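Local structure of OxyA protein (Actinoplanes teichomyceticus, 5HH3) at residues D61-V66 with E337-G342; P29-L34 with T311-A316; R171-S176 with V231-M236. The protein probably catalyses, as a heme-dependent cytochrome P450 monooxygenase, an oxidative phenolic coupling that cyclises the peptide precursor of a glycopeptide antibiotic. All coordinates share one frame; numbering follows the deposited sequence. Where two conformers were deposited one is given.

Contact 1 of 3, residues D61-V66 with E337-G342. With HEM (protoporphyrin IX containing Fe), chain G.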
loop_
_atom_site.group_PDB
_atom_site.type_symbol
_atom_site.label_atom_id
_atom_site.label_comp_id
_atom_site.label_asym_id
_atom_site.label_seq_id
_atom_site.Cartn_x
_atom_site.Cartn_y
_atom_site.Cartn_z
ATOM N N ASP B 61 -23.170 13.718 -8.640
ATOM C CA ASP B 61 -24.314 12.861 -8.367
ATOM C C ASP B 61 -23.923 11.391 -8.284
ATOM O O ASP B 61 -24.508 10.652 -7.511
ATOM C CB ASP B 61 -25.417 13.051 -9.408
ATOM C CG ASP B 61 -26.036 14.431 -9.348
ATOM O OD1 ASP B 61 -26.116 15.043 -8.264
ATOM O OD2 ASP B 61 -26.457 14.898 -10.403
ATOM N N GLU B 62 -22.939 10.991 -9.077
ATOM C CA GLU B 62 -22.469 9.619 -9.065
ATOM C C GLU B 62 -21.751 9.309 -7.735
ATOM O O GLU B 62 -21.859 8.211 -7.201
ATOM C CB GLU B 62 -21.556 9.344 -10.266
ATOM C CG GLU B 62 -22.301 9.323 -11.617
ATOM C CD GLU B 62 -22.656 10.701 -12.165
ATOM O OE1 GLU B 62 -22.203 11.743 -11.634
ATOM O OE2 GLU B 62 -23.401 10.745 -13.151
ATOM N N ILE B 63 -21.019 10.284 -7.211
ATOM C CA ILE B 63 -20.382 10.127 -5.898
ATOM C C ILE B 63 -21.466 9.992 -4.806
ATOM O O ILE B 63 -21.346 9.151 -3.928
ATOM C CB ILE B 63 -19.416 11.275 -5.572
ATOM C CG1 ILE B 63 -18.153 11.139 -6.426
ATOM C CG2 ILE B 63 -19.059 11.285 -4.083
ATOM C CD1 ILE B 63 -17.289 12.395 -6.436
ATOM N N ARG B 64 -22.517 10.802 -4.870
ATOM C CA ARG B 64 -23.625 10.664 -3.906
ATOM C C ARG B 64 -24.321 9.295 -4.028
ATOM O O ARG B 64 -24.705 8.694 -3.029
ATOM C CB ARG B 64 -24.635 11.799 -4.054
ATOM C CG ARG B 64 -24.064 13.134 -3.596
ATOM C CD ARG B 64 -24.919 14.294 -4.076
ATOM N NE ARG B 64 -26.278 14.186 -3.577
ATOM C CZ ARG B 64 -26.822 14.874 -2.565
ATOM N NH1 ARG B 64 -26.138 15.789 -1.861
ATOM N NH2 ARG B 64 -28.103 14.644 -2.251
ATOM N N GLN B 65 -24.445 8.803 -5.253
ATOM C CA GLN B 65 -24.972 7.465 -5.471
ATOM C C GLN B 65 -24.084 6.383 -4.842
ATOM O O GLN B 65 -24.581 5.494 -4.148
ATOM C CB GLN B 65 -25.117 7.201 -6.965
ATOM C CG GLN B 65 -25.836 5.922 -7.274
ATOM C CD GLN B 65 -26.073 5.723 -8.764
ATOM O OE1 GLN B 65 -25.771 6.601 -9.601
ATOM N NE2 GLN B 65 -26.626 4.569 -9.103
ATOM N N VAL B 66 -22.782 6.452 -5.098
ATOM C CA VAL B 66 -21.863 5.448 -4.585
ATOM C C VAL B 66 -21.894 5.429 -3.051
ATOM O O VAL B 66 -21.990 4.345 -2.439
ATOM C CB VAL B 66 -20.439 5.697 -5.080
ATOM C CG1 VAL B 66 -19.410 4.886 -4.289
ATOM C CG2 VAL B 66 -20.351 5.347 -6.565
ATOM N N GLU B 337 -22.339 24.533 -2.715
ATOM C CA GLU B 337 -22.524 23.090 -2.565
ATOM C C GLU B 337 -21.205 22.370 -2.519
ATOM O O GLU B 337 -20.326 22.602 -3.363
ATOM C CB GLU B 337 -23.327 22.534 -3.723
ATOM C CG GLU B 337 -24.732 23.095 -3.807
ATOM C CD GLU B 337 -25.510 22.516 -4.982
ATOM O OE1 GLU B 337 -25.593 21.271 -5.097
ATOM O OE2 GLU B 337 -26.037 23.315 -5.782
ATOM N N HIS B 338 -21.061 21.488 -1.537
ATOM C CA HIS B 338 -19.902 20.604 -1.486
ATOM C C HIS B 338 -20.213 19.291 -0.775
ATOM O O HIS B 338 -21.242 19.159 -0.093
ATOM C CB HIS B 338 -18.738 21.308 -0.793
ATOM C CG HIS B 338 -19.015 21.644 0.638
ATOM N ND1 HIS B 338 -18.919 20.721 1.657
ATOM C CD2 HIS B 338 -19.395 22.800 1.221
ATOM C CE1 HIS B 338 -19.230 21.296 2.802
ATOM N NE2 HIS B 338 -19.522 22.551 2.563
ATOM N N LEU B 339 -19.304 18.339 -0.961
ATOM C CA LEU B 339 -19.303 17.043 -0.290
ATOM C C LEU B 339 -18.004 16.838 0.490
ATOM O O LEU B 339 -17.497 15.708 0.586
ATOM C CB LEU B 339 -19.438 15.937 -1.332
ATOM C CG LEU B 339 -20.669 15.933 -2.214
ATOM C CD1 LEU B 339 -20.486 14.939 -3.339
ATOM C CD2 LEU B 339 -21.913 15.634 -1.382
ATOM N N ALA B 340 -17.423 17.927 0.993
ATOM C CA ALA B 340 -16.144 17.899 1.740
ATOM C C ALA B 340 -16.108 16.969 2.947
ATOM O O ALA B 340 -15.040 16.492 3.335
ATOM C CB ALA B 340 -15.745 19.313 2.158
ATOM N N PHE B 341 -17.269 16.736 3.537
ATOM C CA PHE B 341 -17.430 15.838 4.680
ATOM C C PHE B 341 -18.051 14.478 4.301
ATOM O O PHE B 341 -18.536 13.745 5.172
ATOM C CB PHE B 341 -18.282 16.526 5.754
ATOM C CG PHE B 341 -17.644 17.761 6.325
ATOM C CD1 PHE B 341 -16.652 17.654 7.285
ATOM C CD2 PHE B 341 -18.061 19.038 5.915
ATOM C CE1 PHE B 341 -16.049 18.791 7.809
ATOM C CE2 PHE B 341 -17.469 20.175 6.438
ATOM C CZ PHE B 341 -16.454 20.052 7.382
ATOM N N GLY B 342 -18.016 14.136 3.012
ATOM C CA GLY B 342 -18.531 12.867 2.556
ATOM C C GLY B 342 -20.051 12.846 2.486
ATOM O O GLY B 342 -20.694 13.881 2.378
HETATM C CHA HEM G . -15.362 10.716 8.336
HETATM C CHB HEM G . -14.363 12.509 12.731
HETATM C CHC HEM G . -12.870 16.656 10.669
HETATM C CHD HEM G . -13.948 14.871 6.322
HETATM C C1A HEM G . -15.187 10.846 9.693
HETATM C C2A HEM G . -15.392 9.793 10.628
HETATM C C3A HEM G . -15.124 10.298 11.864
HETATM C C4A HEM G . -14.744 11.661 11.702
HETATM C CMA HEM G . -15.188 9.551 13.172
HETATM C CAA HEM G . -15.844 8.384 10.298
HETATM C CBA HEM G . -17.372 8.346 10.295
HETATM C CGA HEM G . -17.966 6.992 9.945
HETATM O O1A HEM G . -17.331 6.128 9.291
HETATM O O2A HEM G . -19.144 6.725 10.306
HETATM C C1B HEM G . -13.849 13.810 12.563
HETATM C C2B HEM G . -13.408 14.655 13.638
HETATM C C3B HEM G . -12.980 15.835 13.071
HETATM C C4B HEM G . -13.183 15.668 11.605
HETATM C CMB HEM G . -13.416 14.320 15.115
HETATM C CAB HEM G . -12.461 17.086 13.681
HETATM C CBB HEM G . -12.417 17.394 14.981
HETATM C C1C HEM G . -13.007 16.557 9.290
HETATM C C2C HEM G . -12.673 17.561 8.357
HETATM C C3C HEM G . -12.978 17.043 7.091
HETATM C C4C HEM G . -13.508 15.722 7.300
HETATM C CMC HEM G . -12.081 18.921 8.679
HETATM C CAC HEM G . -12.845 17.662 5.747
HETATM C CBC HEM G . -12.451 18.905 5.478
HETATM C C1D HEM G . -14.412 13.581 6.574
HETATM C C2D HEM G . -14.816 12.700 5.456
HETATM C C3D HEM G . -15.208 11.543 6.007
HETATM C C4D HEM G . -15.037 11.735 7.463
HETATM C CMD HEM G . -14.803 12.966 3.967
HETATM C CAD HEM G . -15.713 10.328 5.240
HETATM C CBD HEM G . -14.608 9.397 4.718
HETATM C CGD HEM G . -15.209 8.206 3.954
HETATM O O1D HEM G . -14.504 7.299 3.476
HETATM O O2D HEM G . -16.423 8.072 3.753
HETATM N NA HEM G . -14.805 11.990 10.365
HETATM N NB HEM G . -13.720 14.466 11.405
HETATM N NC HEM G . -13.545 15.481 8.642
HETATM N ND HEM G . -14.595 12.973 7.763
HETATM FE FE HEM G . -14.189 13.688 9.507
HETATM O O HOH W 1 -12.312 12.741 9.436
#

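Contact 2 of 3, residues P29-L34 with T311-A316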
loop_
_atom_site.group_PDB
_atom_site.type_symbol
_atom_site.label_atom_id
_atom_site.label_comp_id
_atom_site.label_asym_id
_atom_site.label_seq_id
_atom_site.Cartn_x
_atom_site.Cartn_y
_atom_site.Cartn_z
ATOM N N PRO B 29 -3.407 18.703 -13.535
ATOM C CA PRO B 29 -3.908 18.413 -14.889
ATOM C C PRO B 29 -4.446 17.001 -15.104
ATOM O O PRO B 29 -5.386 16.814 -15.865
ATOM C CB PRO B 29 -2.676 18.640 -15.764
ATOM C CG PRO B 29 -1.946 19.729 -15.068
ATOM C CD PRO B 29 -2.137 19.459 -13.593
ATOM N N GLN B 30 -3.861 16.026 -14.410
ATOM C CA GLN B 30 -4.173 14.612 -14.604
ATOM C C GLN B 30 -5.575 14.298 -14.063
ATOM O O GLN B 30 -6.312 13.517 -14.661
ATOM C CB GLN B 30 -3.127 13.735 -13.907
ATOM C CG GLN B 30 -1.730 13.733 -14.533
ATOM C CD GLN B 30 -0.871 14.982 -14.272
ATOM O OE1 GLN B 30 -1.176 15.851 -13.423
ATOM N NE2 GLN B 30 0.229 15.078 -15.026
ATOM N N LEU B 31 -5.942 14.908 -12.944
ATOM C CA LEU B 31 -7.313 14.781 -12.429
ATOM C C LEU B 31 -8.321 15.561 -13.302
ATOM O O LEU B 31 -9.418 15.067 -13.566
ATOM C CB LEU B 31 -7.409 15.258 -10.981
ATOM C CG LEU B 31 -8.773 15.088 -10.307
ATOM C CD1 LEU B 31 -9.234 13.644 -10.344
ATOM C CD2 LEU B 31 -8.760 15.602 -8.887
ATOM N N ARG B 32 -7.937 16.767 -13.712
ATOM C CA ARG B 32 -8.739 17.604 -14.611
ATOM C C ARG B 32 -9.140 16.795 -15.859
ATOM O O ARG B 32 -10.289 16.832 -16.288
ATOM C CB ARG B 32 -7.944 18.864 -15.000
ATOM C CG ARG B 32 -8.746 20.144 -15.178
ATOM C CD ARG B 32 -7.820 21.362 -15.120
ATOM N NE ARG B 32 -6.791 21.329 -16.154
ATOM C CZ ARG B 32 -5.649 22.015 -16.118
ATOM N NH1 ARG B 32 -5.363 22.799 -15.104
ATOM N NH2 ARG B 32 -4.776 21.904 -17.117
ATOM N N SER B 33 -8.177 16.065 -16.426
ATOM C CA SER B 33 -8.416 15.270 -17.608
ATOM C C SER B 33 -9.430 14.151 -17.371
ATOM O O SER B 33 -10.348 13.945 -18.187
ATOM C CB SER B 33 -7.096 14.701 -18.155
ATOM O OG SER B 33 -7.349 13.922 -19.296
ATOM N N LEU B 34 -9.301 13.457 -16.243
ATOM C CA LEU B 34 -10.237 12.395 -15.894
ATOM C C LEU B 34 -11.631 12.953 -15.632
ATOM O O LEU B 34 -12.621 12.373 -16.067
ATOM C CB LEU B 34 -9.727 11.562 -14.699
ATOM C CG LEU B 34 -8.416 10.798 -14.979
ATOM C CD1 LEU B 34 -7.915 10.150 -13.695
ATOM C CD2 LEU B 34 -8.578 9.748 -16.071
ATOM N N THR B 311 -13.228 4.681 -5.575
ATOM C CA THR B 311 -12.717 5.762 -4.748
ATOM C C THR B 311 -13.393 7.024 -5.235
ATOM O O THR B 311 -13.431 7.272 -6.459
ATOM C CB THR B 311 -11.198 5.871 -4.931
ATOM O OG1 THR B 311 -10.592 4.620 -4.572
ATOM C CG2 THR B 311 -10.610 7.016 -4.097
ATOM N N CYS B 312 -13.960 7.801 -4.317
ATOM C CA CYS B 312 -14.680 9.015 -4.691
ATOM C C CYS B 312 -13.796 10.254 -4.521
ATOM O O CYS B 312 -13.209 10.448 -3.447
ATOM C CB CYS B 312 -15.952 9.171 -3.877
ATOM S SG CYS B 312 -17.124 7.820 -4.097
ATOM N N SER B 313 -13.698 11.067 -5.590
ATOM C CA SER B 313 -12.963 12.315 -5.570
ATOM C C SER B 313 -13.878 13.482 -5.135
ATOM O O SER B 313 -14.603 14.106 -5.943
ATOM C CB SER B 313 -12.339 12.597 -6.932
ATOM O OG SER B 313 -11.561 13.778 -6.913
ATOM N N LEU B 314 -13.794 13.787 -3.848
ATOM C CA LEU B 314 -14.454 14.935 -3.258
ATOM C C LEU B 314 -13.900 16.232 -3.837
ATOM O O LEU B 314 -14.656 17.176 -4.056
ATOM C CB LEU B 314 -14.317 14.922 -1.736
ATOM C CG LEU B 314 -14.744 13.664 -0.975
ATOM C CD1 LEU B 314 -14.607 13.854 0.537
ATOM C CD2 LEU B 314 -16.171 13.299 -1.338
ATOM N N LEU B 315 -12.599 16.273 -4.105
ATOM C CA LEU B 315 -11.992 17.416 -4.803
ATOM C C LEU B 315 -12.668 17.630 -6.173
ATOM O O LEU B 315 -13.141 18.749 -6.464
ATOM C CB LEU B 315 -10.487 17.210 -4.954
ATOM C CG LEU B 315 -9.674 18.324 -5.639
ATOM C CD1 LEU B 315 -9.797 19.607 -4.883
ATOM C CD2 LEU B 315 -8.217 17.947 -5.745
ATOM N N ALA B 316 -12.791 16.552 -6.963
ATOM C CA ALA B 316 -13.447 16.633 -8.265
ATOM C C ALA B 316 -14.888 17.131 -8.157
ATOM O O ALA B 316 -15.288 18.000 -8.922
ATOM C CB ALA B 316 -13.388 15.307 -9.021
#

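Contact 3 of 3, residues R171-S176 with V231-M236. With HEM (protoporphyrin IX containing Fe), chain G.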
loop_
_atom_site.group_PDB
_atom_site.type_symbol
_atom_site.label_atom_id
_atom_site.label_comp_id
_atom_site.label_asym_id
_atom_site.label_seq_id
_atom_site.Cartn_x
_atom_site.Cartn_y
_atom_site.Cartn_z
ATOM N N ARG B 171 1.431 14.479 22.533
ATOM C CA ARG B 171 2.761 13.984 22.128
ATOM C C ARG B 171 2.839 12.435 22.127
ATOM O O ARG B 171 3.233 11.825 21.125
ATOM C CB ARG B 171 3.831 14.595 23.033
ATOM C CG ARG B 171 5.278 14.342 22.630
ATOM C CD ARG B 171 6.254 14.898 23.665
ATOM N NE ARG B 171 5.886 16.256 24.091
ATOM C CZ ARG B 171 5.856 16.722 25.347
ATOM N NH1 ARG B 171 6.219 15.978 26.402
ATOM N NH2 ARG B 171 5.483 17.984 25.557
ATOM N N SER B 172 2.427 11.823 23.235
ATOM C CA SER B 172 2.333 10.355 23.351
ATOM C C SER B 172 1.528 9.701 22.227
ATOM O O SER B 172 1.966 8.707 21.654
ATOM C CB SER B 172 1.674 9.957 24.672
ATOM O OG SER B 172 2.193 10.708 25.735
ATOM N N LEU B 173 0.345 10.242 21.946
ATOM C CA LEU B 173 -0.517 9.708 20.889
ATOM C C LEU B 173 0.153 9.820 19.531
ATOM O O LEU B 173 0.056 8.892 18.719
ATOM C CB LEU B 173 -1.872 10.431 20.835
ATOM C CG LEU B 173 -2.811 10.040 19.675
ATOM C CD1 LEU B 173 -3.146 8.552 19.719
ATOM C CD2 LEU B 173 -4.080 10.875 19.685
ATOM N N HIS B 174 0.792 10.966 19.281
ATOM C CA HIS B 174 1.487 11.201 18.018
ATOM C C HIS B 174 2.706 10.296 17.874
ATOM O O HIS B 174 2.916 9.737 16.805
ATOM C CB HIS B 174 1.902 12.665 17.863
ATOM C CG HIS B 174 2.739 12.928 16.646
ATOM N ND1 HIS B 174 4.117 13.016 16.692
ATOM C CD2 HIS B 174 2.395 13.096 15.344
ATOM C CE1 HIS B 174 4.583 13.241 15.475
ATOM N NE2 HIS B 174 3.560 13.295 14.640
ATOM N N ALA B 175 3.501 10.162 18.936
ATOM C CA ALA B 175 4.639 9.228 18.952
ATOM C C ALA B 175 4.218 7.815 18.540
ATOM O O ALA B 175 4.744 7.262 17.571
ATOM C CB ALA B 175 5.280 9.198 20.330
ATOM N N SER B 176 3.230 7.273 19.251
ATOM C CA SER B 176 2.738 5.905 19.036
ATOM C C SER B 176 2.330 5.604 17.586
ATOM O O SER B 176 2.509 4.486 17.117
ATOM C CB SER B 176 1.565 5.607 19.977
ATOM O OG SER B 176 0.404 6.318 19.585
ATOM N N VAL B 231 -12.370 6.315 20.259
ATOM C CA VAL B 231 -12.977 7.553 19.765
ATOM C C VAL B 231 -12.110 8.758 20.168
ATOM O O VAL B 231 -11.864 9.633 19.331
ATOM C CB VAL B 231 -14.429 7.748 20.247
ATOM C CG1 VAL B 231 -14.995 9.058 19.713
ATOM C CG2 VAL B 231 -15.298 6.591 19.763
ATOM N N ALA B 232 -11.645 8.784 21.422
ATOM C CA ALA B 232 -10.745 9.845 21.884
ATOM C C ALA B 232 -9.489 9.967 21.026
ATOM O O ALA B 232 -9.127 11.065 20.618
ATOM C CB ALA B 232 -10.366 9.651 23.343
ATOM N N ALA B 233 -8.854 8.837 20.750
ATOM C CA ALA B 233 -7.654 8.791 19.942
ATOM C C ALA B 233 -7.911 9.295 18.511
ATOM O O ALA B 233 -7.103 10.038 17.956
ATOM C CB ALA B 233 -7.081 7.385 19.939
ATOM N N PHE B 234 -9.054 8.935 17.932
ATOM C CA PHE B 234 -9.441 9.503 16.652
ATOM C C PHE B 234 -9.633 11.030 16.712
ATOM O O PHE B 234 -9.140 11.758 15.833
ATOM C CB PHE B 234 -10.703 8.850 16.089
ATOM C CG PHE B 234 -10.817 9.015 14.631
ATOM C CD1 PHE B 234 -10.167 8.128 13.777
ATOM C CD2 PHE B 234 -11.492 10.111 14.091
ATOM C CE1 PHE B 234 -10.228 8.298 12.404
ATOM C CE2 PHE B 234 -11.565 10.277 12.724
ATOM C CZ PHE B 234 -10.940 9.361 11.876
ATOM N N VAL B 235 -10.335 11.519 17.724
ATOM C CA VAL B 235 -10.548 12.944 17.858
ATOM C C VAL B 235 -9.211 13.713 18.030
ATOM O O VAL B 235 -8.967 14.709 17.324
ATOM C CB VAL B 235 -11.546 13.251 18.991
ATOM C CG1 VAL B 235 -11.614 14.738 19.290
ATOM C CG2 VAL B 235 -12.931 12.746 18.593
ATOM N N MET B 236 -8.373 13.243 18.951
ATOM C CA MET B 236 -7.047 13.828 19.198
ATOM C C MET B 236 -6.005 13.647 18.098
ATOM O O MET B 236 -5.113 14.474 17.987
ATOM C CB MET B 236 -6.440 13.262 20.482
ATOM C CG MET B 236 -6.845 14.031 21.699
ATOM S SD MET B 236 -6.277 13.185 23.180
ATOM C CE MET B 236 -4.518 13.486 22.985
HETATM C CHA HEM G . -15.362 10.716 8.336
HETATM C CHB HEM G . -14.363 12.509 12.731
HETATM C CHC HEM G . -12.870 16.656 10.669
HETATM C CHD HEM G . -13.948 14.871 6.322
HETATM C C1A HEM G . -15.187 10.846 9.693
HETATM C C2A HEM G . -15.392 9.793 10.628
HETATM C C3A HEM G . -15.124 10.298 11.864
HETATM C C4A HEM G . -14.744 11.661 11.702
HETATM C CMA HEM G . -15.188 9.551 13.172
HETATM C CAA HEM G . -15.844 8.384 10.298
HETATM C CBA HEM G . -17.372 8.346 10.295
HETATM C CGA HEM G . -17.966 6.992 9.945
HETATM O O1A HEM G . -17.331 6.128 9.291
HETATM O O2A HEM G . -19.144 6.725 10.306
HETATM C C1B HEM G . -13.849 13.810 12.563
HETATM C C2B HEM G . -13.408 14.655 13.638
HETATM C C3B HEM G . -12.980 15.835 13.071
HETATM C C4B HEM G . -13.183 15.668 11.605
HETATM C CMB HEM G . -13.416 14.320 15.115
HETATM C CAB HEM G . -12.461 17.086 13.681
HETATM C CBB HEM G . -12.417 17.394 14.981
HETATM C C1C HEM G . -13.007 16.557 9.290
HETATM C C2C HEM G . -12.673 17.561 8.357
HETATM C C3C HEM G . -12.978 17.043 7.091
HETATM C C4C HEM G . -13.508 15.722 7.300
HETATM C CMC HEM G . -12.081 18.921 8.679
HETATM C CAC HEM G . -12.845 17.662 5.747
HETATM C CBC HEM G . -12.451 18.905 5.478
HETATM C C1D HEM G . -14.412 13.581 6.574
HETATM C C2D HEM G . -14.816 12.700 5.456
HETATM C C3D HEM G . -15.208 11.543 6.007
HETATM C C4D HEM G . -15.037 11.735 7.463
HETATM C CMD HEM G . -14.803 12.966 3.967
HETATM C CAD HEM G . -15.713 10.328 5.240
HETATM C CBD HEM G . -14.608 9.397 4.718
HETATM C CGD HEM G . -15.209 8.206 3.954
HETATM O O1D HEM G . -14.504 7.299 3.476
HETATM O O2D HEM G . -16.423 8.072 3.753
HETATM N NA HEM G . -14.805 11.990 10.365
HETATM N NB HEM G . -13.720 14.466 11.405
HETATM N NC HEM G . -13.545 15.481 8.642
HETATM N ND HEM G . -14.595 12.973 7.763
HETATM FE FE HEM G . -14.189 13.688 9.507
HETATM O O HOH W 1 -12.312 12.741 9.436
#

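Contact 1 of 3, residues D61-V66 with E337-G342
Leu339 meets helix 60-68 through its two methyl groups, which rest against neighbouring residues of one turn. Arg64 CG lies 4.0 Å from both CD1 and CD2 of Leu339, and CD1 of Leu339 also meets Ile63 CG2 at 4.0 Å. The aliphatic part of Arg64 runs across the leucine at about a right angle. Leu339 CG stands anti to its own carbonyl carbon (chi1 -60°), a setting that sends both methyls to the helix. Ala317 of helix 314-318 touches Ile63 and Leu339 alike and extends this apolar patch.

Behind Leu339 the chain folds into a type I turn, closed by a hydrogen bond from Gly342 N to Leu339 O (2.9 Å). The ND1 of His338 accepts from Ala340 N (3.2 Å) close to the ring plane, and Leu339 N is hydrogen-bonded to Asn318 OD1. The turn itself lies against the heme, with Ala340 O 3.5 Å from HEM CAC and Phe341 CE1 3.6 Å from HEM C3C. Phe341 also makes backbone hydrogen bonds with Cys348, the axial ligand of the iron, and begins the family's Phe-x-x-Gly-x-x-x-Cys-x-Gly heme-binding signature. Polar bonds thus hold the loop to itself, to Asn318 and to Cys348, whereas helix 60-68 meets it through van der Waals contact.

Contact 2 of 3, residues P29-L34 with T311-A316
The N-cap of helix 314-318, Ser313, and the first turn of that helix receive Leu31 from helix 29-37, where the helix packs beside the mixed beta sheet of the P450 fold. Leu31 CD2 comes within 4.0 Å of Leu315 CD2 and 3.9 Å of Ser313 OG; its other methyl, CD1, also faces that hydroxyl oxygen, at 4.1 Å. In both leucines CG lies anti to the backbone N (chi1 -176° in Leu31, -179° in Leu315), and the two branched ends reach each other at an oblique slant. The serine oxygen is a polar atom beside these methyls, but it is well supplied with partners: Ser313 OG accepts from Ala316 N (3.0 Å, 155° at the hydrogen) and is also hydrogen-bonded to His20 NE2.

Ser313 marks the point where strand 309-312 gives way to helix. The strand's backbone is hydrogen-bonded to the parallel strand 53-57, Thr311 pairing with Trp55 and Ala57. Leu31 touches Leu56 of that same strand, as does Leu34, giving helix 29-37 a hold on the sheet as well as on the capped helix. From the strand's end Cys312 turns its side chain to Ile63, Val66 and Leu67 of helix 60-68, and the next residue but one, Leu314, touches the heme.

Contact 3 of 3, residues R171-S176 with V231-M236
Apolar packing carries the contact between Leu173 and two residues one turn apart on helix 225-256. Leu173 CD1 lies 4.1 Å from Ala233 CB, and its other branch, CD2, presses to 3.5 Å of Met236 CB, closer than usual for two carbons. That same CD2 sits 3.6 Å from Ala233 O. With CG anti to the backbone N (chi1 175°), the leucine extends from its own helix onto the other. Phe192 of helix 182-205 touches both Leu173 and Ala233, while Met236 also packs on Cys156 and Leu159 of helix 142-159.

A side-chain hydrogen bond lies within helix 163-178. Ser176 OG donates to Leu173 O at 2.7 Å, coming from above the carbonyl plane with a C=O...donor angle of 119°.

Heme contacts come from the residues between the two that Leu173 touches. Phe234 CE2 approaches HEM CHB at 3.6 Å, with the ring's edge toward the porphyrin, on the side where water 1 binds the iron; at the rim, Val235 CG2 stands 3.8 Å from HEM CMB. This is the distal side of a P450, where the long central helix, here 225-256, borders the heme and the F helix, here 163-178, packs on its outer face.

From the N terminus, helix 29-37 opens the loop of contact 2, and helix 60-68 opens that of contact 1 before the first has closed. Contact 3 is then made and completed inside both, joining helices 163-178 and 225-256. Contact 2 closes at 311-316 and contact 1 at 337-342, so these two loops cross. They also touch, Leu339 O packing 3.4 Å from Leu314 CD2, and together bind the N-terminal helices to the sheet and the heme-binding segment. Contact 3 lies on the opposite side of the chain's centre, about 29 Å from contact 1 between centres. The heme bridges them, touched by contact 1 from the cysteine side and by contact 3 from the water side.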